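Local coordinates for protein cryptochrome DASH, chloroplastic/mitochondrial (Arabidopsis thaliana, PDB 2J4D) that binds FAD and a folate light antenna, repairs cyclobutane pyrimidine dimers in single-stranded DNA, and may also act as a blue-light photoreceptor, at residues A[389-392]-A[393-397]; A[362-365]-A[366-369]; A[322-325]-A[326-330]. All coordinates share one frame; numbering follows the deposited sequence.

Contact 1: A[389-392]-A[393-397]; sequences MSNR and GRQIV. With FAD (flavin-adenine dinucleotide), chain C.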
loop_
_atom_site.group_PDB
_atom_site.type_symbol
_atom_site.label_atom_id
_atom_site.label_comp_id
_atom_site.label_asym_id
_atom_site.label_seq_id
_atom_site.Cartn_x
_atom_site.Cartn_y
_atom_site.Cartn_z
ATOM N N MET A 389 2.377 -10.132 4.727
ATOM C CA MET A 389 3.493 -10.760 5.433
ATOM C C MET A 389 3.964 -9.721 6.436
ATOM O O MET A 389 3.971 -8.524 6.124
ATOM C CB MET A 389 4.643 -11.119 4.485
ATOM C CG MET A 389 5.752 -11.937 5.166
ATOM S SD MET A 389 7.208 -12.260 4.148
ATOM C CE MET A 389 6.469 -13.082 2.700
ATOM N N SER A 390 4.334 -10.163 7.638
ATOM C CA SER A 390 4.803 -9.234 8.668
ATOM C C SER A 390 6.090 -8.579 8.193
ATOM O O SER A 390 6.808 -9.142 7.364
ATOM C CB SER A 390 5.089 -9.959 9.991
ATOM O OG SER A 390 6.204 -10.823 9.856
ATOM N N ASN A 391 6.382 -7.396 8.725
ATOM C CA ASN A 391 7.599 -6.691 8.351
ATOM C C ASN A 391 8.828 -7.553 8.668
ATOM O O ASN A 391 9.776 -7.618 7.885
ATOM C CB ASN A 391 7.689 -5.363 9.105
ATOM C CG ASN A 391 8.980 -4.619 8.808
ATOM O OD1 ASN A 391 9.277 -4.303 7.654
ATOM N ND2 ASN A 391 9.760 -4.348 9.848
ATOM N N ARG A 392 8.807 -8.212 9.824
ATOM C CA ARG A 392 9.921 -9.072 10.227
ATOM C C ARG A 392 10.091 -10.197 9.198
ATOM O O ARG A 392 11.198 -10.491 8.761
ATOM C CB ARG A 392 9.642 -9.647 11.624
ATOM C CG ARG A 392 10.622 -10.710 12.116
ATOM C CD ARG A 392 12.059 -10.218 12.115
ATOM N NE ARG A 392 12.173 -8.866 12.658
ATOM C CZ ARG A 392 13.326 -8.219 12.806
ATOM N NH1 ARG A 392 14.463 -8.806 12.458
ATOM N NH2 ARG A 392 13.343 -6.977 13.285
ATOM N N GLY A 393 8.981 -10.808 8.797
ATOM C CA GLY A 393 9.048 -11.879 7.818
ATOM C C GLY A 393 9.599 -11.427 6.478
ATOM O O GLY A 393 10.412 -12.129 5.864
ATOM N N ARG A 394 9.166 -10.254 6.017
ATOM C CA ARG A 394 9.633 -9.736 4.736
ATOM C C ARG A 394 11.140 -9.512 4.744
ATOM O O ARG A 394 11.820 -9.789 3.757
ATOM C CB ARG A 394 8.926 -8.416 4.398
ATOM C CG ARG A 394 7.422 -8.528 4.311
ATOM C CD ARG A 394 6.768 -7.218 3.819
ATOM N NE ARG A 394 5.382 -7.129 4.273
ATOM C CZ ARG A 394 4.443 -6.374 3.711
ATOM N NH1 ARG A 394 4.730 -5.630 2.649
ATOM N NH2 ARG A 394 3.216 -6.353 4.229
ATOM N N GLN A 395 11.668 -8.986 5.845
ATOM C CA GLN A 395 13.104 -8.760 5.922
ATOM C C GLN A 395 13.848 -10.102 5.870
ATOM O O GLN A 395 14.877 -10.234 5.204
ATOM C CB GLN A 395 13.465 -8.032 7.219
ATOM C CG GLN A 395 12.828 -6.658 7.371
ATOM C CD GLN A 395 13.338 -5.940 8.600
ATOM O OE1 GLN A 395 14.479 -5.485 8.634
ATOM N NE2 GLN A 395 12.502 -5.851 9.625
ATOM N N ILE A 396 13.322 -11.090 6.584
ATOM C CA ILE A 396 13.939 -12.410 6.625
ATOM C C ILE A 396 13.915 -13.127 5.273
ATOM O O ILE A 396 14.962 -13.565 4.784
ATOM C CB ILE A 396 13.255 -13.296 7.695
ATOM C CG1 ILE A 396 13.445 -12.670 9.079
ATOM C CG2 ILE A 396 13.847 -14.698 7.674
ATOM C CD1 ILE A 396 12.645 -13.334 10.173
ATOM N N VAL A 397 12.739 -13.237 4.651
ATOM C CA VAL A 397 12.662 -13.932 3.365
ATOM C C VAL A 397 13.471 -13.223 2.288
ATOM O O VAL A 397 13.961 -13.860 1.353
ATOM C CB VAL A 397 11.195 -14.137 2.876
ATOM C CG1 VAL A 397 10.437 -14.957 3.895
ATOM C CG2 VAL A 397 10.494 -12.794 2.628
HETATM P PA FAD C . 3.262 -1.200 10.967
HETATM O O1A FAD C . 1.970 -1.114 11.678
HETATM O O2A FAD C . 4.465 -1.690 11.680
HETATM O O5B FAD C . 3.640 0.233 10.342
HETATM C C5B FAD C . 2.623 1.239 10.137
HETATM C C4B FAD C . 2.770 1.783 8.711
HETATM O O4B FAD C . 4.084 2.320 8.566
HETATM C C3B FAD C . 2.631 0.743 7.605
HETATM O O3B FAD C . 1.279 0.434 7.310
HETATM C C2B FAD C . 3.388 1.403 6.494
HETATM O O2B FAD C . 2.628 2.279 5.691
HETATM C C1B FAD C . 4.553 2.091 7.227
HETATM N N9A FAD C . 5.806 1.309 7.297
HETATM C C8A FAD C . 6.251 0.516 8.336
HETATM N N7A FAD C . 7.427 -0.044 8.082
HETATM C C5A FAD C . 7.767 0.408 6.826
HETATM C C6A FAD C . 8.892 0.164 6.003
HETATM N N6A FAD C . 9.922 -0.598 6.345
HETATM N N1A FAD C . 8.917 0.781 4.763
HETATM C C2A FAD C . 7.871 1.579 4.367
HETATM N N3A FAD C . 6.768 1.852 5.104
HETATM C C4A FAD C . 6.757 1.235 6.317
HETATM N N1 FAD C . 5.240 -1.773 2.738
HETATM C C2 FAD C . 4.258 -1.332 1.876
HETATM O O2 FAD C . 3.436 -0.507 2.229
HETATM N N3 FAD C . 4.228 -1.860 0.576
HETATM C C4 FAD C . 5.130 -2.809 0.099
HETATM O O4 FAD C . 5.048 -3.241 -1.065
HETATM C C4X FAD C . 6.135 -3.257 0.990
HETATM N N5 FAD C . 7.084 -4.213 0.597
HETATM C C5X FAD C . 8.138 -4.565 1.443
HETATM C C6 FAD C . 9.152 -5.426 1.002
HETATM C C7 FAD C . 10.233 -5.804 1.832
HETATM C C7M FAD C . 11.294 -6.733 1.294
HETATM C C8 FAD C . 10.281 -5.280 3.174
HETATM C C8M FAD C . 11.402 -5.631 4.139
HETATM C C9 FAD C . 9.268 -4.413 3.628
HETATM C C9A FAD C . 8.182 -4.036 2.783
HETATM N N10 FAD C . 7.142 -3.162 3.217
HETATM C C10 FAD C . 6.156 -2.715 2.309
HETATM C "C1'" FAD C . 7.291 -2.396 4.496
HETATM C "C2'" FAD C . 6.679 -3.030 5.762
HETATM O "O2'" FAD C . 7.122 -4.370 5.888
HETATM C "C3'" FAD C . 5.155 -2.997 5.674
HETATM O "O3'" FAD C . 4.686 -1.649 5.473
HETATM C "C4'" FAD C . 4.428 -3.511 6.930
HETATM O "O4'" FAD C . 4.756 -4.882 7.167
HETATM C "C5'" FAD C . 2.926 -3.365 6.727
HETATM O "O5'" FAD C . 2.230 -3.814 7.892
HETATM P P FAD C . 1.725 -2.894 9.070
HETATM O O1P FAD C . 0.784 -1.949 8.446
HETATM O O2P FAD C . 1.136 -3.754 10.132
HETATM O O3P FAD C . 2.994 -2.220 9.746
#
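R394 grips the backbone oxygen of M389 side-on, where helix 391-404 starts against the FAD of the photolyase fold. Its NE lies 2.7 Å from M389 O, well above the carbonyl plane, while NH2 reaches the same oxygen at 3.0 Å in that plane. These two bonds and a salt bridge from NH2 to D422 fix the guanidinium beside the flavin. Over one of its faces lies the ribityl chain of FAD; FAD N5 lies at its edge, in plane, and R394 NH1 comes 3.2 Å from FAD C4X. The aliphatic part of the arginine lies across a face of the flavin, R394 CB standing 3.6 Å from FAD C8.

One shell out, the helix start is capped by S390 at the N-cap position: OG, swung between the backbone N and the carbonyl carbon (chi1 68°), accepts from G393 N. M389 runs antiparallel to R394, its SD 3.7 Å from R394 CG, and continues toward V397. R392, which probably takes part in ATP binding as in relatives, turns back at chi2 and chi3 and rests CD on I396 CD1; its NH1 is hydrogen-bonded to Q453, and its guanidinium makes a cation-pi contact with Y457. Near the end of M389, SD sits 3.7 Å from V397 CG2, and the terminal CE meets the same methyl at 4.0 Å.

Contact 2: A[362-365]-A[366-369]; sequences LFES and WRDA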
loop_
_atom_site.group_PDB
_atom_site.type_symbol
_atom_site.label_atom_id
_atom_site.label_comp_id
_atom_site.label_asym_id
_atom_site.label_seq_id
_atom_site.Cartn_x
_atom_site.Cartn_y
_atom_site.Cartn_z
ATOM N N LEU A 362 15.261 -22.886 -8.011
ATOM C CA LEU A 362 15.518 -22.308 -6.702
ATOM C C LEU A 362 14.429 -21.305 -6.382
ATOM O O LEU A 362 13.855 -21.326 -5.295
ATOM C CB LEU A 362 16.871 -21.604 -6.663
ATOM C CG LEU A 362 18.057 -22.452 -6.210
ATOM C CD1 LEU A 362 19.263 -21.550 -6.004
ATOM C CD2 LEU A 362 17.714 -23.165 -4.912
ATOM N N PHE A 363 14.141 -20.427 -7.335
ATOM C CA PHE A 363 13.105 -19.427 -7.119
ATOM C C PHE A 363 11.763 -20.066 -6.766
ATOM O O PHE A 363 11.112 -19.672 -5.792
ATOM C CB PHE A 363 12.929 -18.546 -8.360
ATOM C CG PHE A 363 11.765 -17.603 -8.258
ATOM C CD1 PHE A 363 11.773 -16.570 -7.326
ATOM C CD2 PHE A 363 10.625 -17.802 -9.029
ATOM C CE1 PHE A 363 10.651 -15.751 -7.157
ATOM C CE2 PHE A 363 9.500 -16.991 -8.870
ATOM C CZ PHE A 363 9.513 -15.965 -7.931
ATOM N N GLU A 364 11.344 -21.058 -7.547
ATOM C CA GLU A 364 10.065 -21.690 -7.277
ATOM C C GLU A 364 9.954 -22.314 -5.891
ATOM O O GLU A 364 8.868 -22.327 -5.311
ATOM C CB GLU A 364 9.747 -22.724 -8.356
ATOM C CG GLU A 364 9.619 -22.083 -9.731
ATOM C CD GLU A 364 9.114 -23.035 -10.792
ATOM O OE1 GLU A 364 9.279 -24.263 -10.618
ATOM O OE2 GLU A 364 8.564 -22.549 -11.807
ATOM N N SER A 365 11.063 -22.816 -5.350
ATOM C CA SER A 365 11.031 -23.431 -4.020
ATOM C C SER A 365 10.742 -22.372 -2.954
ATOM O O SER A 365 10.078 -22.649 -1.954
ATOM C CB SER A 365 12.356 -24.151 -3.713
ATOM O OG SER A 365 13.441 -23.246 -3.590
ATOM N N TRP A 366 11.253 -21.164 -3.181
ATOM C CA TRP A 366 11.047 -20.027 -2.285
ATOM C C TRP A 366 9.585 -19.602 -2.430
ATOM O O TRP A 366 8.847 -19.490 -1.452
ATOM C CB TRP A 366 11.960 -18.874 -2.718
ATOM C CG TRP A 366 11.886 -17.609 -1.900
ATOM C CD1 TRP A 366 12.472 -17.375 -0.675
ATOM C CD2 TRP A 366 11.263 -16.372 -2.284
ATOM N NE1 TRP A 366 12.258 -16.070 -0.288
ATOM C CE2 TRP A 366 11.519 -15.433 -1.253
ATOM C CE3 TRP A 366 10.515 -15.966 -3.400
ATOM C CZ2 TRP A 366 11.055 -14.112 -1.309
ATOM C CZ3 TRP A 366 10.053 -14.645 -3.454
ATOM C CH2 TRP A 366 10.328 -13.737 -2.414
ATOM N N ARG A 367 9.180 -19.384 -3.675
ATOM C CA ARG A 367 7.826 -18.963 -4.002
ATOM C C ARG A 367 6.768 -19.917 -3.447
ATOM O O ARG A 367 5.772 -19.486 -2.843
ATOM C CB ARG A 367 7.688 -18.876 -5.527
ATOM C CG ARG A 367 6.343 -18.383 -6.015
ATOM C CD ARG A 367 6.186 -18.652 -7.500
ATOM N NE ARG A 367 5.969 -20.075 -7.754
ATOM C CZ ARG A 367 6.032 -20.640 -8.956
ATOM N NH1 ARG A 367 6.307 -19.903 -10.027
ATOM N NH2 ARG A 367 5.835 -21.945 -9.087
ATOM N N ASP A 368 6.992 -21.214 -3.641
ATOM C CA ASP A 368 6.032 -22.215 -3.198
ATOM C C ASP A 368 6.203 -22.747 -1.787
ATOM O O ASP A 368 5.619 -23.775 -1.430
ATOM C CB ASP A 368 6.001 -23.378 -4.191
ATOM C CG ASP A 368 5.664 -22.921 -5.592
ATOM O OD1 ASP A 368 4.994 -21.870 -5.731
ATOM O OD2 ASP A 368 6.060 -23.608 -6.554
ATOM N N ALA A 369 6.991 -22.047 -0.981
ATOM C CA ALA A 369 7.202 -22.452 0.403
ATOM C C ALA A 369 7.676 -23.900 0.542
ATOM O O ALA A 369 7.105 -24.669 1.315
ATOM C CB ALA A 369 5.918 -22.249 1.195
#
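A Schellman motif ends helix 360-367, with A369 as its C-prime residue in a positive-phi conformation; the contact spans the last turn of the helix and most of the motif itself. Two bonds close the motif, A369 N to W366 O and K370 N to S365 O. Just ahead of it the helical pattern still holds, with R367 N giving a nearly straight bond to F363 O (2.9 Å, 177°) and D368 N bonded to E364 O.

On the outer side E364, R367 and D368 form a salt-bridge network. R367 bends at chi3 (73°), which swings its guanidinium back to D368: NE meets OD1 at 2.9 Å from above the carboxylate plane, and NH2 meets the syn lone pair of OD2 at 3.0 Å. E364 runs alongside, its CG over one face of the guanidinium and its OE2 in a long bridge, 3.9 Å from R367 NH2. The other side is apolar. R367 CB lies over a face of the F363 ring, whose CE1 is 3.8 Å from W366 CE3, and helices 374-386 and 409-419 cover W366.

A leucine in place of R367 would probably leave the D368 carboxylate without its mate and E364 facing it with no positive charge between them. The arginine thus probably offsets the repulsion of two acids, E364 OE1 and D368 OD2 being 5.2 Å apart, at a helix end whose dipole is unfavourable to negative charge.

Contact 3: A[322-325]-A[326-330]; sequences VLFE and LIWRD. With FAD (flavin-adenine dinucleotide), chain C.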
loop_
_atom_site.group_PDB
_atom_site.type_symbol
_atom_site.label_atom_id
_atom_site.label_comp_id
_atom_site.label_asym_id
_atom_site.label_seq_id
_atom_site.Cartn_x
_atom_site.Cartn_y
_atom_site.Cartn_z
ATOM N N VAL A 322 4.434 4.654 15.773
ATOM C CA VAL A 322 3.618 4.452 14.587
ATOM C C VAL A 322 3.963 5.575 13.603
ATOM O O VAL A 322 3.966 5.368 12.393
ATOM C CB VAL A 322 2.108 4.462 14.919
ATOM C CG1 VAL A 322 1.698 5.805 15.499
ATOM C CG2 VAL A 322 1.304 4.173 13.661
ATOM N N LEU A 323 4.286 6.754 14.126
ATOM C CA LEU A 323 4.643 7.883 13.268
ATOM C C LEU A 323 6.027 7.666 12.681
ATOM O O LEU A 323 6.288 8.008 11.533
ATOM C CB LEU A 323 4.600 9.189 14.058
ATOM C CG LEU A 323 3.235 9.490 14.672
ATOM C CD1 LEU A 323 3.269 10.855 15.335
ATOM C CD2 LEU A 323 2.157 9.449 13.588
ATOM N N PHE A 324 6.918 7.098 13.485
ATOM C CA PHE A 324 8.276 6.784 13.042
ATOM C C PHE A 324 8.170 5.884 11.795
ATOM O O PHE A 324 8.867 6.087 10.791
ATOM C CB PHE A 324 9.001 6.037 14.175
ATOM C CG PHE A 324 10.408 5.615 13.851
ATOM C CD1 PHE A 324 11.481 6.462 14.099
ATOM C CD2 PHE A 324 10.662 4.351 13.323
ATOM C CE1 PHE A 324 12.791 6.055 13.824
ATOM C CE2 PHE A 324 11.967 3.937 13.044
ATOM C CZ PHE A 324 13.030 4.789 13.295
ATOM N N GLU A 325 7.295 4.886 11.854
ATOM C CA GLU A 325 7.151 3.974 10.721
ATOM C C GLU A 325 6.514 4.648 9.497
ATOM O O GLU A 325 6.874 4.341 8.352
ATOM C CB GLU A 325 6.350 2.739 11.137
ATOM C CG GLU A 325 7.017 1.878 12.222
ATOM C CD GLU A 325 8.418 1.381 11.856
ATOM O OE1 GLU A 325 8.723 1.228 10.655
ATOM O OE2 GLU A 325 9.217 1.123 12.782
ATOM N N LEU A 326 5.580 5.568 9.727
ATOM C CA LEU A 326 4.948 6.272 8.617
ATOM C C LEU A 326 5.975 7.166 7.934
ATOM O O LEU A 326 5.853 7.457 6.741
ATOM C CB LEU A 326 3.760 7.112 9.100
ATOM C CG LEU A 326 2.488 6.315 9.399
ATOM C CD1 LEU A 326 1.425 7.223 10.016
ATOM C CD2 LEU A 326 1.984 5.680 8.092
ATOM N N ILE A 327 6.980 7.608 8.691
ATOM C CA ILE A 327 8.035 8.445 8.124
ATOM C C ILE A 327 8.900 7.593 7.195
ATOM O O ILE A 327 9.471 8.098 6.228
ATOM C CB ILE A 327 8.892 9.104 9.240
ATOM C CG1 ILE A 327 8.016 10.093 10.018
ATOM C CG2 ILE A 327 10.077 9.854 8.636
ATOM C CD1 ILE A 327 8.713 10.762 11.183
ATOM N N TRP A 328 8.986 6.295 7.480
ATOM C CA TRP A 328 9.736 5.389 6.617
ATOM C C TRP A 328 8.995 5.317 5.282
ATOM O O TRP A 328 9.615 5.260 4.218
ATOM C CB TRP A 328 9.825 3.981 7.225
ATOM C CG TRP A 328 11.117 3.716 7.958
ATOM C CD1 TRP A 328 11.298 3.641 9.316
ATOM C CD2 TRP A 328 12.406 3.504 7.370
ATOM N NE1 TRP A 328 12.627 3.390 9.605
ATOM C CE2 TRP A 328 13.325 3.301 8.429
ATOM C CE3 TRP A 328 12.876 3.467 6.052
ATOM C CZ2 TRP A 328 14.687 3.060 8.204
ATOM C CZ3 TRP A 328 14.232 3.229 5.830
ATOM C CH2 TRP A 328 15.119 3.027 6.905
ATOM N N ARG A 329 7.663 5.306 5.341
ATOM C CA ARG A 329 6.862 5.269 4.114
ATOM C C ARG A 329 7.117 6.556 3.312
ATOM O O ARG A 329 7.318 6.517 2.094
ATOM C CB ARG A 329 5.378 5.138 4.461
ATOM C CG ARG A 329 4.440 5.271 3.274
ATOM C CD ARG A 329 3.008 4.891 3.653
ATOM N NE ARG A 329 2.095 5.134 2.545
ATOM C CZ ARG A 329 1.603 6.329 2.235
ATOM N NH1 ARG A 329 1.924 7.398 2.958
ATOM N NH2 ARG A 329 0.815 6.464 1.178
ATOM N N ASP A 330 7.104 7.697 4.000
ATOM C CA ASP A 330 7.374 8.983 3.354
ATOM C C ASP A 330 8.749 8.946 2.691
ATOM O O ASP A 330 8.922 9.353 1.536
ATOM C CB ASP A 330 7.391 10.113 4.392
ATOM C CG ASP A 330 6.024 10.707 4.653
ATOM O OD1 ASP A 330 4.990 10.083 4.316
ATOM O OD2 ASP A 330 5.992 11.819 5.223
HETATM P PA FAD C . 3.262 -1.200 10.967
HETATM O O1A FAD C . 1.970 -1.114 11.678
HETATM O O2A FAD C . 4.465 -1.690 11.680
HETATM O O5B FAD C . 3.640 0.233 10.342
HETATM C C5B FAD C . 2.623 1.239 10.137
HETATM C C4B FAD C . 2.770 1.783 8.711
HETATM O O4B FAD C . 4.084 2.320 8.566
HETATM C C3B FAD C . 2.631 0.743 7.605
HETATM O O3B FAD C . 1.279 0.434 7.310
HETATM C C2B FAD C . 3.388 1.403 6.494
HETATM O O2B FAD C . 2.628 2.279 5.691
HETATM C C1B FAD C . 4.553 2.091 7.227
HETATM N N9A FAD C . 5.806 1.309 7.297
HETATM C C8A FAD C . 6.251 0.516 8.336
HETATM N N7A FAD C . 7.427 -0.044 8.082
HETATM C C5A FAD C . 7.767 0.408 6.826
HETATM C C6A FAD C . 8.892 0.164 6.003
HETATM N N6A FAD C . 9.922 -0.598 6.345
HETATM N N1A FAD C . 8.917 0.781 4.763
HETATM C C2A FAD C . 7.871 1.579 4.367
HETATM N N3A FAD C . 6.768 1.852 5.104
HETATM C C4A FAD C . 6.757 1.235 6.317
HETATM N N1 FAD C . 5.240 -1.773 2.738
HETATM C C2 FAD C . 4.258 -1.332 1.876
HETATM O O2 FAD C . 3.436 -0.507 2.229
HETATM N N3 FAD C . 4.228 -1.860 0.576
HETATM C C4 FAD C . 5.130 -2.809 0.099
HETATM O O4 FAD C . 5.048 -3.241 -1.065
HETATM C C4X FAD C . 6.135 -3.257 0.990
HETATM N N5 FAD C . 7.084 -4.213 0.597
HETATM C C5X FAD C . 8.138 -4.565 1.443
HETATM C C6 FAD C . 9.152 -5.426 1.002
HETATM C C7 FAD C . 10.233 -5.804 1.832
HETATM C C7M FAD C . 11.294 -6.733 1.294
HETATM C C8 FAD C . 10.281 -5.280 3.174
HETATM C C8M FAD C . 11.402 -5.631 4.139
HETATM C C9 FAD C . 9.268 -4.413 3.628
HETATM C C9A FAD C . 8.182 -4.036 2.783
HETATM N N10 FAD C . 7.142 -3.162 3.217
HETATM C C10 FAD C . 6.156 -2.715 2.309
HETATM C "C1'" FAD C . 7.291 -2.396 4.496
HETATM C "C2'" FAD C . 6.679 -3.030 5.762
HETATM O "O2'" FAD C . 7.122 -4.370 5.888
HETATM C "C3'" FAD C . 5.155 -2.997 5.674
HETATM O "O3'" FAD C . 4.686 -1.649 5.473
HETATM C "C4'" FAD C . 4.428 -3.511 6.930
HETATM O "O4'" FAD C . 4.756 -4.882 7.167
HETATM C "C5'" FAD C . 2.926 -3.365 6.727
HETATM O "O5'" FAD C . 2.230 -3.814 7.892
HETATM P P FAD C . 1.725 -2.894 9.070
HETATM O O1P FAD C . 0.784 -1.949 8.446
HETATM O O2P FAD C . 1.136 -3.754 10.132
HETATM O O3P FAD C . 2.994 -2.220 9.746
#
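F324 and W328, one turn apart on helix 317-339, form an offset edge-to-face pair: the indole edge turns toward the phenyl face, with the planes at 71° and W328 NE1 3.5 Å from F324 CE2. Along the helix the backbone is satisfied by L326 N to V322 O, I327 N to L323 O at 3.0 Å and R329 N to E325 O. I327 N adds a weak bond to F324 O, and W328 N has weak bonds to both F324 O and E325 O. F324 O has a further donor in the hydroxyl of Y194.

Next to the aromatic pair, E325 and R329 face the adenosine half of FAD. Bent at chi2 (-57°), the E325 side chain brings OE1 into a close approach, 3.1 Å from FAD N7A, while OE2 makes a weak, long ion pair with R276. R329 is extended from CG to NE and passes the ribose, CD 3.3 Å from FAD O2B; its guanidinium goes on to S175 O through NH1. D330 has both carboxylate oxygens satisfied by backbone amides, OD1 by M177 N and OD2 by Y178 N.

Helix 317-339 is thus wedged among its neighbours: V322, L323 and L326 pack on helix 299-312, and I327 on helix 194-204.

In the fold
All three contacts belong to the FAD-binding domain, and along the chain contact 3 comes first, then contact 2, then contact 1. Contacts 1 and 3 lie on helices 391-404 and 317-339, their centres about 17 Å apart and without touching each other; FAD lies between them, the flavin and ribityl chain beside contact 1 and the adenosine beside contact 3. Contact 2, on helix 360-367, stands off the cofactor, about 31 Å from contact 3 between centres, but abuts contact 1: W366 NE1 probably donates to V397 O, 3.2 Å away. The flavin-side helix is thus tied to a peripheral one behind it.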